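Local coordinates for protein nucleoporin nup120 (Schizosaccharomyces pombe, PDB 4GQ2) that serves as a structural component of the nuclear pore complex, whose members can also dock transiently associated nuclear transport factors, at residues N373-K378 with S394-S399; I365-S370 with D518-I523; N3-A8 with A541-P546. All blocks are in the same frame, centred on the assembly; numbering follows the deposited sequence.

How the contacts relate
Reading from the N terminus, residues 3-8 form the first half of contact 3; their partner, 541-546, arrives more than 500 residues later, so contact 3 closes the widest loop. Inside it, 365-370 meets 518-523 in contact 2, and inside that again 373-378 meets 394-399 in contact 1, a hairpin. The three loops nest and none cross. All the strands belong to one mixed sheet, in which 361-370 borders 373-382, and 390-395 borders the N-terminal strand 3-11. Contact 1 and contact 3 are pairings of adjacent strands, whereas contact 2 brings an outermost strand, 520-525, against 361-370; I365 and I543 also pack together, joining contacts 2 and 3.

Contact 1: residues N373-K378 with S394-S399; sequences NTVIQK and SHSLDS
Hydrogen bonds hold this hairpin together on the side away from its turn. K378 N gives to S394 O at 2.9 Å, from above the carbonyl plane, and S394 N returns a bond in plane to K378 O at 3.0 Å. Further along, S396 N approaches I376 O almost along the C=O axis (3.1 Å), but the hydrogen bond is bent at its hydrogen. The answering bond changes character: I376 N donates to S396 OG at 3.1 Å, nearly straight at 173°. A serine suits this spot because its short hydroxyl, set between backbone N and carbonyl carbon (chi1 70°), takes over the acceptor role a strand carbonyl would play. An alanine here would remove that oxygen and would probably loosen the hairpin at this point. The pairing is antiparallel: strands 373-382 and 390-395, both in the beta-propeller region, are adjacent in a mixed sheet, Q377 facing H395 as a non-hydrogen-bonded pair. Weaker CA-H...O contacts run from H395 CA to I376 O and from Q377 CA to S394 O. Among packing contacts, Q377 CG rests on H395 CB at 4.1 Å, the amide and imidazole planes being 78° apart; Q377 OE1 also makes a weak hydrogen bond with W368 NE1.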
ATOM      1  N   ASN A 373      -4.592 -26.160 -10.463  1.00 57.14           N
ATOM      2  CA  ASN A 373      -4.276 -25.438 -11.692  1.00 48.25           C
ATOM      3  C   ASN A 373      -5.537 -25.151 -12.488  1.00 43.11           C
ATOM      4  O   ASN A 373      -6.510 -25.900 -12.396  1.00 49.15           O
ATOM      5  CB  ASN A 373      -3.296 -26.244 -12.552  1.00 61.09           C
ATOM      6  CG  ASN A 373      -1.883 -26.231 -12.003  1.00 62.99           C
ATOM      7  OD1 ASN A 373      -1.302 -27.283 -11.748  1.00 63.18           O
ATOM      8  ND2 ASN A 373      -1.320 -25.039 -11.818  1.00 61.81           N
ATOM      9  N   THR A 374      -5.506 -24.089 -13.293  1.00 39.31           N
ATOM     10  CA  THR A 374      -6.699 -23.611 -13.986  1.00 43.02           C
ATOM     11  C   THR A 374      -6.383 -22.973 -15.346  1.00 47.09           C
ATOM     12  O   THR A 374      -5.433 -22.199 -15.470  1.00 49.91           O
ATOM     13  CB  THR A 374      -7.442 -22.572 -13.110  1.00 43.42           C
ATOM     14  OG1 THR A 374      -7.672 -23.116 -11.803  1.00 45.28           O
ATOM     15  CG2 THR A 374      -8.772 -22.182 -13.731  1.00 37.93           C
ATOM     16  N   VAL A 375      -7.187 -23.301 -16.357  1.00 43.43           N
ATOM     17  CA  VAL A 375      -7.133 -22.607 -17.649  1.00 41.84           C
ATOM     18  C   VAL A 375      -8.516 -22.123 -18.067  1.00 42.71           C
ATOM     19  O   VAL A 375      -9.500 -22.852 -17.966  1.00 48.85           O
ATOM     20  CB  VAL A 375      -6.523 -23.472 -18.781  1.00 41.98           C
ATOM     21  CG1 VAL A 375      -6.526 -22.708 -20.103  1.00 38.34           C
ATOM     22  CG2 VAL A 375      -5.098 -23.891 -18.440  1.00 39.68           C
ATOM     23  N   ILE A 376      -8.582 -20.880 -18.527  1.00 48.12           N
ATOM     24  CA  ILE A 376      -9.815 -20.333 -19.077  1.00 49.65           C
ATOM     25  C   ILE A 376      -9.656 -20.140 -20.583  1.00 50.97           C
ATOM     26  O   ILE A 376      -8.639 -19.610 -21.047  1.00 49.57           O
ATOM     27  CB  ILE A 376     -10.242 -19.020 -18.369  1.00 44.95           C
ATOM     28  CG1 ILE A 376     -10.928 -19.315 -17.031  1.00 47.46           C
ATOM     29  CG2 ILE A 376     -11.234 -18.237 -19.212  1.00 46.94           C
ATOM     30  CD1 ILE A 376      -9.990 -19.677 -15.903  1.00 56.89           C
ATOM     31  N   GLN A 377     -10.662 -20.585 -21.333  1.00 49.91           N
ATOM     32  CA  GLN A 377     -10.690 -20.415 -22.783  1.00 50.97           C
ATOM     33  C   GLN A 377     -11.943 -19.678 -23.233  1.00 53.59           C
ATOM     34  O   GLN A 377     -13.035 -19.921 -22.709  1.00 56.18           O
ATOM     35  CB  GLN A 377     -10.670 -21.773 -23.485  1.00 64.53           C
ATOM     36  CG  GLN A 377      -9.457 -22.651 -23.222  1.00 62.33           C
ATOM     37  CD  GLN A 377      -9.586 -24.010 -23.888  1.00 66.00           C
ATOM     38  OE1 GLN A 377     -10.692 -24.451 -24.216  1.00 62.36           O
ATOM     39  NE2 GLN A 377      -8.458 -24.683 -24.091  1.00 61.60           N
ATOM     40  N   LYS A 378     -11.779 -18.787 -24.209  1.00 56.30           N
ATOM     41  CA  LYS A 378     -12.905 -18.188 -24.922  1.00 55.13           C
ATOM     42  C   LYS A 378     -12.928 -18.665 -26.372  1.00 67.74           C
ATOM     43  O   LYS A 378     -11.875 -18.846 -26.993  1.00 66.46           O
ATOM     44  CB  LYS A 378     -12.815 -16.665 -24.904  1.00 57.96           C
ATOM     45  CG  LYS A 378     -13.378 -16.003 -23.664  1.00 63.48           C
ATOM     46  CD  LYS A 378     -13.319 -14.487 -23.791  1.00 69.11           C
ATOM     47  CE  LYS A 378     -13.941 -13.810 -22.579  1.00 68.00           C
ATOM     48  NZ  LYS A 378     -13.764 -12.331 -22.594  1.00 74.16           N
ATOM     49  N   SER A 394      -9.110 -17.980 -27.709  1.00 62.63           N
ATOM     50  CA  SER A 394      -8.133 -17.335 -26.822  1.00 63.80           C
ATOM     51  C   SER A 394      -8.068 -18.046 -25.460  1.00 56.85           C
ATOM     52  O   SER A 394      -9.029 -18.695 -25.048  1.00 50.73           O
ATOM     53  CB  SER A 394      -8.440 -15.842 -26.660  1.00 62.00           C
ATOM     54  OG  SER A 394      -9.800 -15.626 -26.347  1.00 58.99           O
ATOM     55  N   HIS A 395      -6.933 -17.945 -24.770  1.00 62.49           N
ATOM     56  CA  HIS A 395      -6.770 -18.632 -23.487  1.00 63.68           C
ATOM     57  C   HIS A 395      -5.856 -17.919 -22.536  1.00 62.63           C
ATOM     58  O   HIS A 395      -5.183 -16.958 -22.916  1.00 57.28           O
ATOM     59  CB  HIS A 395      -6.282 -20.062 -23.706  1.00 74.57           C
ATOM     60  CG  HIS A 395      -4.869 -20.150 -24.223  1.00 85.94           C
ATOM     61  ND1 HIS A 395      -3.835 -20.511 -23.442  1.00100.27           N
ATOM     62  CD2 HIS A 395      -4.341 -19.900 -25.486  1.00 84.12           C
ATOM     63  CE1 HIS A 395      -2.702 -20.500 -24.168  1.00 97.09           C
ATOM     64  NE2 HIS A 395      -3.013 -20.126 -25.420  1.00 90.14           N
ATOM     65  N   SER A 396      -5.828 -18.399 -21.291  1.00 60.23           N
ATOM     66  CA  SER A 396      -4.992 -17.834 -20.234  1.00 57.55           C
ATOM     67  C   SER A 396      -3.805 -18.735 -19.924  1.00 81.22           C
ATOM     68  O   SER A 396      -3.971 -19.941 -19.725  1.00100.21           O
ATOM     69  CB  SER A 396      -5.812 -17.630 -18.959  1.00 48.60           C
ATOM     70  OG  SER A 396      -6.161 -18.875 -18.375  1.00 49.50           O
ATOM     71  N   LEU A 397      -2.617 -18.141 -19.871  1.00 94.41           N
ATOM     72  CA  LEU A 397      -1.397 -18.870 -19.529  1.00 94.33           C
ATOM     73  C   LEU A 397      -1.027 -18.593 -18.072  1.00 94.31           C
ATOM     74  O   LEU A 397      -0.080 -17.856 -17.787  1.00 93.26           O
ATOM     75  CB  LEU A 397      -0.255 -18.477 -20.481  1.00103.72           C
ATOM     76  CG  LEU A 397       0.892 -19.450 -20.820  1.00113.98           C
ATOM     77  CD1 LEU A 397       1.912 -19.590 -19.692  1.00104.00           C
ATOM     78  CD2 LEU A 397       0.382 -20.816 -21.277  1.00 98.47           C
ATOM     79  N   ASP A 398      -1.785 -19.184 -17.151  1.00105.76           N
ATOM     80  CA  ASP A 398      -1.578 -18.934 -15.726  1.00120.54           C
ATOM     81  C   ASP A 398      -0.688 -19.982 -15.057  1.00138.72           C
ATOM     82  O   ASP A 398      -0.861 -21.186 -15.259  1.00147.13           O
ATOM     83  CB  ASP A 398      -2.915 -18.818 -14.990  1.00108.22           C
ATOM     84  CG  ASP A 398      -2.753 -18.324 -13.563  1.00 99.28           C
ATOM     85  OD1 ASP A 398      -1.953 -17.390 -13.341  1.00 86.45           O
ATOM     86  OD2 ASP A 398      -3.427 -18.868 -12.664  1.00 99.46           O
ATOM     87  N   SER A 399       0.260 -19.498 -14.257  1.00134.90           N
ATOM     88  CA  SER A 399       1.188 -20.350 -13.519  1.00118.81           C
ATOM     89  C   SER A 399       0.726 -20.532 -12.077  1.00102.04           C
ATOM     90  O   SER A 399       0.259 -21.603 -11.697  1.00 83.40           O
ATOM     91  CB  SER A 399       2.597 -19.752 -13.549  1.00105.80           C
ATOM     92  OG  SER A 399       2.595 -18.421 -13.060  1.00 88.51           O
TER

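Contact 2: residues I365-S370 with D518-I523; sequences IIAWKS and DEILSI
The backbones of 365-370 and 520-523 run nearly antiparallel, 171° apart, but their axes come no closer than 7.9 Å and no backbone hydrogen bond joins them. The nearest CA pair, K369 with I520, is 6.6 Å apart, so side chains bridge the two strands. Within the same mixed sheet these strands are not neighbours: I365 and A367 bond by their backbones to strand 346-354, while I366 and W368 bond to 373-382. The sheet curls until its outermost strand 520-525 lies over 361-370, and I523 N hydrogen-bonds to D349 OD2 on the other outermost strand. A classic beta bulge shapes the approach: L521 and S522 both stand opposite N535, and this extra residue lets I520 and I523, three positions apart, both point toward 365-370.

The isoleucines supply branched, wholly apolar surface for this buried place. I523 spreads its two arms, CD1 meeting I365 CG2 at 3.8 Å and CG2 meeting A367 CB at 3.9 Å. A367, having just a methyl, fits between I523 CG2 and I520, whose CG1 stands 4.3 Å from A367 CB. I520 CG2, in the crowded position between backbone N and carbonyl carbon, packs against K369 CB at 3.7 Å.

K369 joins apolar and polar zones. Its methylenes pass obliquely across I520 with CG anti to the backbone N, and a turn at the far end (chi4 149°) carries NZ to two acceptors. K369 NZ makes a 2.8 Å salt bridge to E519 OE2, on its anti lone pair, and a 3.2 Å hydrogen bond to I520 O, nearly along the C=O axis (165°). Two oxygens thus grip the ammonium, and the carboxylate would probably help keep it charged.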
ATOM      1  N   ILE A 365     -17.371 -19.410 -23.041  1.00 50.73           N
ATOM      2  CA  ILE A 365     -16.275 -19.342 -22.070  1.00 49.57           C
ATOM      3  C   ILE A 365     -16.209 -20.669 -21.318  1.00 45.79           C
ATOM      4  O   ILE A 365     -17.224 -21.167 -20.829  1.00 47.10           O
ATOM      5  CB  ILE A 365     -16.449 -18.164 -21.078  1.00 48.80           C
ATOM      6  CG1 ILE A 365     -16.668 -16.851 -21.837  1.00 49.45           C
ATOM      7  CG2 ILE A 365     -15.232 -18.038 -20.166  1.00 43.84           C
ATOM      8  CD1 ILE A 365     -17.463 -15.816 -21.069  1.00 48.05           C
ATOM      9  N   ILE A 366     -15.011 -21.234 -21.239  1.00 45.22           N
ATOM     10  CA  ILE A 366     -14.803 -22.548 -20.645  1.00 52.15           C
ATOM     11  C   ILE A 366     -13.704 -22.483 -19.593  1.00 51.13           C
ATOM     12  O   ILE A 366     -12.650 -21.898 -19.839  1.00 54.13           O
ATOM     13  CB  ILE A 366     -14.375 -23.581 -21.712  1.00 60.35           C
ATOM     14  CG1 ILE A 366     -15.196 -23.424 -23.000  1.00 62.94           C
ATOM     15  CG2 ILE A 366     -14.476 -24.993 -21.158  1.00 51.33           C
ATOM     16  CD1 ILE A 366     -14.640 -24.186 -24.187  1.00 66.74           C
ATOM     17  N   ALA A 367     -13.951 -23.103 -18.437  1.00 56.35           N
ATOM     18  CA  ALA A 367     -12.958 -23.217 -17.359  1.00 47.47           C
ATOM     19  C   ALA A 367     -12.476 -24.655 -17.186  1.00 49.39           C
ATOM     20  O   ALA A 367     -13.281 -25.581 -17.031  1.00 50.82           O
ATOM     21  CB  ALA A 367     -13.527 -22.695 -16.043  1.00 47.49           C
ATOM     22  N   TRP A 368     -11.157 -24.824 -17.196  1.00 49.08           N
ATOM     23  CA  TRP A 368     -10.526 -26.129 -17.053  1.00 48.40           C
ATOM     24  C   TRP A 368      -9.794 -26.241 -15.756  1.00 47.53           C
ATOM     25  O   TRP A 368      -9.192 -25.277 -15.285  1.00 56.74           O
ATOM     26  CB  TRP A 368      -9.583 -26.397 -18.222  1.00 51.44           C
ATOM     27  CG  TRP A 368     -10.324 -26.450 -19.530  1.00 45.47           C
ATOM     28  CD1 TRP A 368     -10.479 -25.428 -20.459  1.00 53.38           C
ATOM     29  CD2 TRP A 368     -11.087 -27.582 -20.076  1.00 48.27           C
ATOM     30  NE1 TRP A 368     -11.245 -25.843 -21.520  1.00 59.86           N
ATOM     31  CE2 TRP A 368     -11.641 -27.123 -21.355  1.00 51.75           C
ATOM     32  CE3 TRP A 368     -11.342 -28.888 -19.655  1.00 48.79           C
ATOM     33  CZ2 TRP A 368     -12.420 -27.948 -22.160  1.00 50.49           C
ATOM     34  CZ3 TRP A 368     -12.130 -29.711 -20.474  1.00 50.43           C
ATOM     35  CH2 TRP A 368     -12.654 -29.250 -21.697  1.00 51.78           C
ATOM     36  N   LYS A 369      -9.823 -27.439 -15.188  1.00 48.75           N
ATOM     37  CA  LYS A 369      -9.322 -27.695 -13.846  1.00 53.82           C
ATOM     38  C   LYS A 369      -8.324 -28.843 -13.865  1.00 59.90           C
ATOM     39  O   LYS A 369      -8.505 -29.821 -14.593  1.00 53.79           O
ATOM     40  CB  LYS A 369     -10.509 -28.037 -12.937  1.00 55.07           C
ATOM     41  CG  LYS A 369     -10.182 -28.427 -11.504  1.00 56.35           C
ATOM     42  CD  LYS A 369     -11.465 -28.749 -10.748  1.00 49.72           C
ATOM     43  CE  LYS A 369     -11.250 -28.714  -9.242  1.00 55.38           C
ATOM     44  NZ  LYS A 369     -12.484 -28.285  -8.511  1.00 53.87           N
ATOM     45  N   SER A 370      -7.263 -28.703 -13.075  1.00 56.88           N
ATOM     46  CA  SER A 370      -6.321 -29.784 -12.833  1.00 50.02           C
ATOM     47  C   SER A 370      -5.736 -29.608 -11.444  1.00 52.31           C
ATOM     48  O   SER A 370      -4.732 -28.908 -11.265  1.00 59.52           O
ATOM     49  CB  SER A 370      -5.210 -29.796 -13.885  1.00 62.94           C
ATOM     50  OG  SER A 370      -4.417 -30.965 -13.759  1.00 53.59           O
ATOM     51  N   ASP A 518      -6.978 -21.361  -4.502  1.00 42.30           N
ATOM     52  CA  ASP A 518      -6.917 -21.101  -5.948  1.00 41.77           C
ATOM     53  C   ASP A 518      -7.684 -22.110  -6.804  1.00 44.53           C
ATOM     54  O   ASP A 518      -7.791 -21.936  -8.022  1.00 40.73           O
ATOM     55  CB  ASP A 518      -5.466 -20.992  -6.420  1.00 37.64           C
ATOM     56  CG  ASP A 518      -4.746 -19.808  -5.799  1.00 43.93           C
ATOM     57  OD1 ASP A 518      -5.384 -18.749  -5.619  1.00 42.53           O
ATOM     58  OD2 ASP A 518      -3.548 -19.937  -5.483  1.00 44.10           O
ATOM     59  N   GLU A 519      -8.226 -23.149  -6.170  1.00 38.05           N
ATOM     60  CA  GLU A 519      -9.043 -24.125  -6.878  1.00 41.52           C
ATOM     61  C   GLU A 519     -10.256 -23.456  -7.532  1.00 40.60           C
ATOM     62  O   GLU A 519     -11.010 -22.745  -6.871  1.00 41.43           O
ATOM     63  CB  GLU A 519      -9.497 -25.228  -5.918  1.00 47.25           C
ATOM     64  CG  GLU A 519     -10.298 -26.347  -6.572  1.00 45.50           C
ATOM     65  CD  GLU A 519     -10.457 -27.564  -5.677  1.00 57.14           C
ATOM     66  OE1 GLU A 519     -10.078 -27.498  -4.485  1.00 51.21           O
ATOM     67  OE2 GLU A 519     -10.967 -28.594  -6.162  1.00 65.66           O
ATOM     68  N   ILE A 520     -10.427 -23.680  -8.830  1.00 38.76           N
ATOM     69  CA  ILE A 520     -11.578 -23.168  -9.569  1.00 37.41           C
ATOM     70  C   ILE A 520     -12.828 -23.934  -9.133  1.00 45.24           C
ATOM     71  O   ILE A 520     -12.730 -25.094  -8.734  1.00 44.24           O
ATOM     72  CB  ILE A 520     -11.338 -23.248 -11.103  1.00 42.67           C
ATOM     73  CG1 ILE A 520     -12.485 -22.621 -11.899  1.00 40.00           C
ATOM     74  CG2 ILE A 520     -11.105 -24.687 -11.560  1.00 41.04           C
ATOM     75  CD1 ILE A 520     -12.554 -21.118 -11.828  1.00 41.36           C
ATOM     76  N   LEU A 521     -13.991 -23.283  -9.177  1.00 46.16           N
ATOM     77  CA  LEU A 521     -15.238 -23.920  -8.744  1.00 38.35           C
ATOM     78  C   LEU A 521     -16.374 -23.671  -9.717  1.00 44.56           C
ATOM     79  O   LEU A 521     -17.138 -24.582 -10.030  1.00 44.74           O
ATOM     80  CB  LEU A 521     -15.653 -23.463  -7.339  1.00 33.23           C
ATOM     81  CG  LEU A 521     -14.675 -23.671  -6.181  1.00 38.69           C
ATOM     82  CD1 LEU A 521     -15.203 -22.996  -4.920  1.00 39.11           C
ATOM     83  CD2 LEU A 521     -14.404 -25.145  -5.924  1.00 37.58           C
ATOM     84  N   SER A 522     -16.493 -22.430 -10.180  1.00 47.44           N
ATOM     85  CA  SER A 522     -17.517 -22.075 -11.140  1.00 38.86           C
ATOM     86  C   SER A 522     -17.146 -20.794 -11.856  1.00 44.42           C
ATOM     87  O   SER A 522     -16.197 -20.114 -11.460  1.00 39.46           O
ATOM     88  CB  SER A 522     -18.861 -21.891 -10.444  1.00 35.88           C
ATOM     89  OG  SER A 522     -18.903 -20.648  -9.766  1.00 37.26           O
ATOM     90  N   ILE A 523     -17.900 -20.491 -12.918  1.00 38.27           N
ATOM     91  CA  ILE A 523     -17.844 -19.205 -13.606  1.00 42.53           C
ATOM     92  C   ILE A 523     -19.272 -18.713 -13.897  1.00 50.00           C
ATOM     93  O   ILE A 523     -20.196 -19.522 -14.045  1.00 52.43           O
ATOM     94  CB  ILE A 523     -16.987 -19.247 -14.902  1.00 44.14           C
ATOM     95  CG1 ILE A 523     -17.627 -20.130 -15.984  1.00 47.39           C
ATOM     96  CG2 ILE A 523     -15.553 -19.689 -14.608  1.00 38.04           C
ATOM     97  CD1 ILE A 523     -17.086 -19.866 -17.377  1.00 41.84           C
TER

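Contact 3: residues N3-A8 with A541-P546; sequences NELKHA and AFIRDP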
ATOM      1  N   ASN A   3      -4.906 -15.125 -29.037  1.00 72.02           N
ATOM      2  CA  ASN A   3      -4.937 -14.078 -28.007  1.00 76.41           C
ATOM      3  C   ASN A   3      -4.845 -14.613 -26.577  1.00 75.59           C
ATOM      4  O   ASN A   3      -5.313 -15.718 -26.281  1.00 73.92           O
ATOM      5  CB  ASN A   3      -6.190 -13.206 -28.158  1.00 77.24           C
ATOM      6  CG  ASN A   3      -5.991 -12.046 -29.122  1.00 88.15           C
ATOM      7  OD1 ASN A   3      -4.945 -11.918 -29.769  1.00 85.37           O
ATOM      8  ND2 ASN A   3      -7.002 -11.187 -29.220  1.00 71.89           N
ATOM      9  N   GLU A   4      -4.230 -13.827 -25.697  1.00 65.14           N
ATOM     10  CA  GLU A   4      -4.100 -14.207 -24.297  1.00 68.36           C
ATOM     11  C   GLU A   4      -5.192 -13.566 -23.444  1.00 71.04           C
ATOM     12  O   GLU A   4      -5.567 -12.415 -23.659  1.00 73.32           O
ATOM     13  CB  GLU A   4      -2.717 -13.839 -23.762  1.00 69.22           C
ATOM     14  CG  GLU A   4      -2.332 -14.590 -22.494  1.00 76.61           C
ATOM     15  CD  GLU A   4      -1.019 -14.114 -21.898  1.00 89.37           C
ATOM     16  OE1 GLU A   4      -0.079 -13.818 -22.665  1.00104.11           O
ATOM     17  OE2 GLU A   4      -0.925 -14.045 -20.655  1.00 86.34           O
ATOM     18  N   LEU A   5      -5.709 -14.336 -22.490  1.00 67.06           N
ATOM     19  CA  LEU A   5      -6.649 -13.832 -21.497  1.00 65.87           C
ATOM     20  C   LEU A   5      -5.952 -13.668 -20.150  1.00 62.04           C
ATOM     21  O   LEU A   5      -5.197 -14.538 -19.726  1.00 61.20           O
ATOM     22  CB  LEU A   5      -7.834 -14.784 -21.337  1.00 55.08           C
ATOM     23  CG  LEU A   5      -8.677 -15.137 -22.559  1.00 62.82           C
ATOM     24  CD1 LEU A   5      -9.665 -16.225 -22.165  1.00 58.87           C
ATOM     25  CD2 LEU A   5      -9.394 -13.922 -23.137  1.00 59.10           C
ATOM     26  N   LYS A   6      -6.206 -12.546 -19.490  1.00 54.56           N
ATOM     27  CA  LYS A   6      -5.709 -12.325 -18.141  1.00 64.94           C
ATOM     28  C   LYS A   6      -6.871 -12.124 -17.199  1.00 60.68           C
ATOM     29  O   LYS A   6      -8.002 -11.887 -17.631  1.00 77.28           O
ATOM     30  CB  LYS A   6      -4.766 -11.122 -18.097  1.00 61.65           C
ATOM     31  CG  LYS A   6      -3.330 -11.493 -18.401  1.00 62.09           C
ATOM     32  CD  LYS A   6      -2.611 -10.361 -19.104  1.00 79.70           C
ATOM     33  CE  LYS A   6      -1.330 -10.846 -19.762  1.00 77.07           C
ATOM     34  NZ  LYS A   6      -0.376 -11.414 -18.771  1.00 79.04           N
ATOM     35  N   HIS A   7      -6.599 -12.226 -15.907  1.00 58.14           N
ATOM     36  CA  HIS A   7      -7.641 -11.977 -14.930  1.00 55.57           C
ATOM     37  C   HIS A   7      -7.224 -11.029 -13.849  1.00 49.20           C
ATOM     38  O   HIS A   7      -6.034 -10.837 -13.593  1.00 47.81           O
ATOM     39  CB  HIS A   7      -8.214 -13.293 -14.388  1.00 56.48           C
ATOM     40  CG  HIS A   7      -7.234 -14.134 -13.599  1.00 61.23           C
ATOM     41  ND1 HIS A   7      -5.900 -13.993 -13.698  1.00 67.96           N
ATOM     42  CD2 HIS A   7      -7.452 -15.180 -12.704  1.00 68.75           C
ATOM     43  CE1 HIS A   7      -5.294 -14.881 -12.887  1.00 70.69           C
ATOM     44  NE2 HIS A   7      -6.245 -15.607 -12.281  1.00 70.15           N
ATOM     45  N   ALA A   8      -8.216 -10.387 -13.248  1.00 53.11           N
ATOM     46  CA  ALA A   8      -8.017  -9.583 -12.057  1.00 54.65           C
ATOM     47  C   ALA A   8      -8.544 -10.385 -10.878  1.00 49.07           C
ATOM     48  O   ALA A   8      -9.702 -10.784 -10.872  1.00 47.74           O
ATOM     49  CB  ALA A   8      -8.761  -8.266 -12.183  1.00 60.22           C
ATOM     50  N   ALA A 541     -12.638 -13.418  -9.440  1.00 45.56           N
ATOM     51  CA  ALA A 541     -11.870 -12.813 -10.504  1.00 39.71           C
ATOM     52  C   ALA A 541     -12.762 -12.501 -11.700  1.00 48.34           C
ATOM     53  O   ALA A 541     -13.916 -12.928 -11.751  1.00 44.86           O
ATOM     54  CB  ALA A 541     -10.731 -13.735 -10.901  1.00 40.59           C
ATOM     55  N   PHE A 542     -12.234 -11.727 -12.643  1.00 42.35           N
ATOM     56  CA  PHE A 542     -12.879 -11.566 -13.944  1.00 56.04           C
ATOM     57  C   PHE A 542     -11.871 -11.566 -15.069  1.00 52.13           C
ATOM     58  O   PHE A 542     -10.695 -11.273 -14.863  1.00 49.92           O
ATOM     59  CB  PHE A 542     -13.759 -10.313 -14.036  1.00 65.00           C
ATOM     60  CG  PHE A 542     -13.687  -9.420 -12.844  1.00 66.63           C
ATOM     61  CD1 PHE A 542     -12.626  -8.539 -12.673  1.00 81.18           C
ATOM     62  CD2 PHE A 542     -14.697  -9.446 -11.895  1.00 69.02           C
ATOM     63  CE1 PHE A 542     -12.568  -7.706 -11.564  1.00 80.68           C
ATOM     64  CE2 PHE A 542     -14.646  -8.616 -10.787  1.00 79.44           C
ATOM     65  CZ  PHE A 542     -13.581  -7.745 -10.622  1.00 76.77           C
ATOM     66  N   ILE A 543     -12.353 -11.905 -16.259  1.00 51.25           N
ATOM     67  CA  ILE A 543     -11.514 -11.964 -17.449  1.00 56.27           C
ATOM     68  C   ILE A 543     -11.247 -10.546 -17.949  1.00 46.21           C
ATOM     69  O   ILE A 543     -12.086  -9.652 -17.781  1.00 40.85           O
ATOM     70  CB  ILE A 543     -12.167 -12.841 -18.547  1.00 51.18           C
ATOM     71  CG1 ILE A 543     -12.390 -14.262 -18.017  1.00 58.57           C
ATOM     72  CG2 ILE A 543     -11.302 -12.898 -19.801  1.00 53.99           C
ATOM     73  CD1 ILE A 543     -13.293 -15.120 -18.876  1.00 57.97           C
ATOM     74  N   ARG A 544     -10.066 -10.348 -18.529  1.00 52.63           N
ATOM     75  CA  ARG A 544      -9.703  -9.090 -19.182  1.00 54.10           C
ATOM     76  C   ARG A 544      -8.657  -9.328 -20.262  1.00 59.17           C
ATOM     77  O   ARG A 544      -7.924 -10.323 -20.225  1.00 59.12           O
ATOM     78  CB  ARG A 544      -9.209  -8.049 -18.162  1.00 65.40           C
ATOM     79  CG  ARG A 544      -8.020  -8.474 -17.308  1.00 56.60           C
ATOM     80  CD  ARG A 544      -7.543  -7.317 -16.436  1.00 46.84           C
ATOM     81  NE  ARG A 544      -6.156  -7.478 -15.992  1.00 44.48           N
ATOM     82  CZ  ARG A 544      -5.084  -7.248 -16.752  1.00 44.70           C
ATOM     83  NH1 ARG A 544      -5.220  -6.852 -18.014  1.00 44.56           N
ATOM     84  NH2 ARG A 544      -3.866  -7.423 -16.248  1.00 39.13           N
ATOM     85  N   ASP A 545      -8.614  -8.418 -21.233  1.00 76.38           N
ATOM     86  CA  ASP A 545      -7.596  -8.424 -22.280  1.00 63.97           C
ATOM     87  C   ASP A 545      -6.329  -7.773 -21.747  1.00 60.55           C
ATOM     88  O   ASP A 545      -6.405  -6.856 -20.924  1.00 60.58           O
ATOM     89  CB  ASP A 545      -8.078  -7.653 -23.519  1.00 62.94           C
ATOM     90  CG  ASP A 545      -9.118  -8.418 -24.330  1.00 79.43           C
ATOM     91  OD1 ASP A 545      -9.302  -9.637 -24.113  1.00 80.04           O
ATOM     92  OD2 ASP A 545      -9.750  -7.792 -25.205  1.00 82.72           O
ATOM     93  N   PRO A 546      -5.158  -8.235 -22.216  1.00 54.10           N
ATOM     94  CA  PRO A 546      -3.920  -7.582 -21.809  1.00 62.56           C
ATOM     95  C   PRO A 546      -3.806  -6.216 -22.467  1.00 65.82           C
ATOM     96  O   PRO A 546      -4.284  -6.037 -23.592  1.00 62.93           O
ATOM     97  CB  PRO A 546      -2.818  -8.513 -22.357  1.00 67.10           C
ATOM     98  CG  PRO A 546      -3.510  -9.735 -22.872  1.00 67.34           C
ATOM     99  CD  PRO A 546      -4.917  -9.325 -23.177  1.00 56.60           C
TER
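Four backbone hydrogen bonds pair 6-8 with 541-544 as antiparallel strands. K6 N meets R544 O at 2.9 Å nearly along the C=O axis, and R544 N comes back to K6 O at 2.7 Å in the carbonyl plane; A8 and F542 exchange a second, longer pair. Between these, H7 CA and I543 CA lend C-H groups to F542 O and K6 O.

On the face of K6, A8, F542 and R544, the R544 guanidinium lies with one face over K6 CB, its carbon CZ 4.1 Å away. R544 CG, in the crowded position between backbone N and carbonyl carbon, runs 3.4 Å from K6 O, bringing the extended chain across the strand. A8 is small enough for the F542 ring, whose CE1 stands 3.9 Å from A8 CB; F542 CG nearly eclipses its backbone N (chi1 6°), a strained torsion. K6 CD sits 3.7 Å from P546 CB, the lysine crossing the proline at about a right angle. On the opposite face L5 CD2 touches I543 CG2 at 4.0 Å.

K6 NZ is shared by E554 and, weakly, E4, probably easing the repulsion between those carboxylates; R544 NH1 pairs with E550.

L5 and I543 face strand 373-382. The N-terminal strand lies within the mixed sheet, parallel to 390-395 and antiparallel to 539-544, uniting segments over 500 residues apart, probably much as propellers close their ring, with helix 672-703 against A8, F542 and R544.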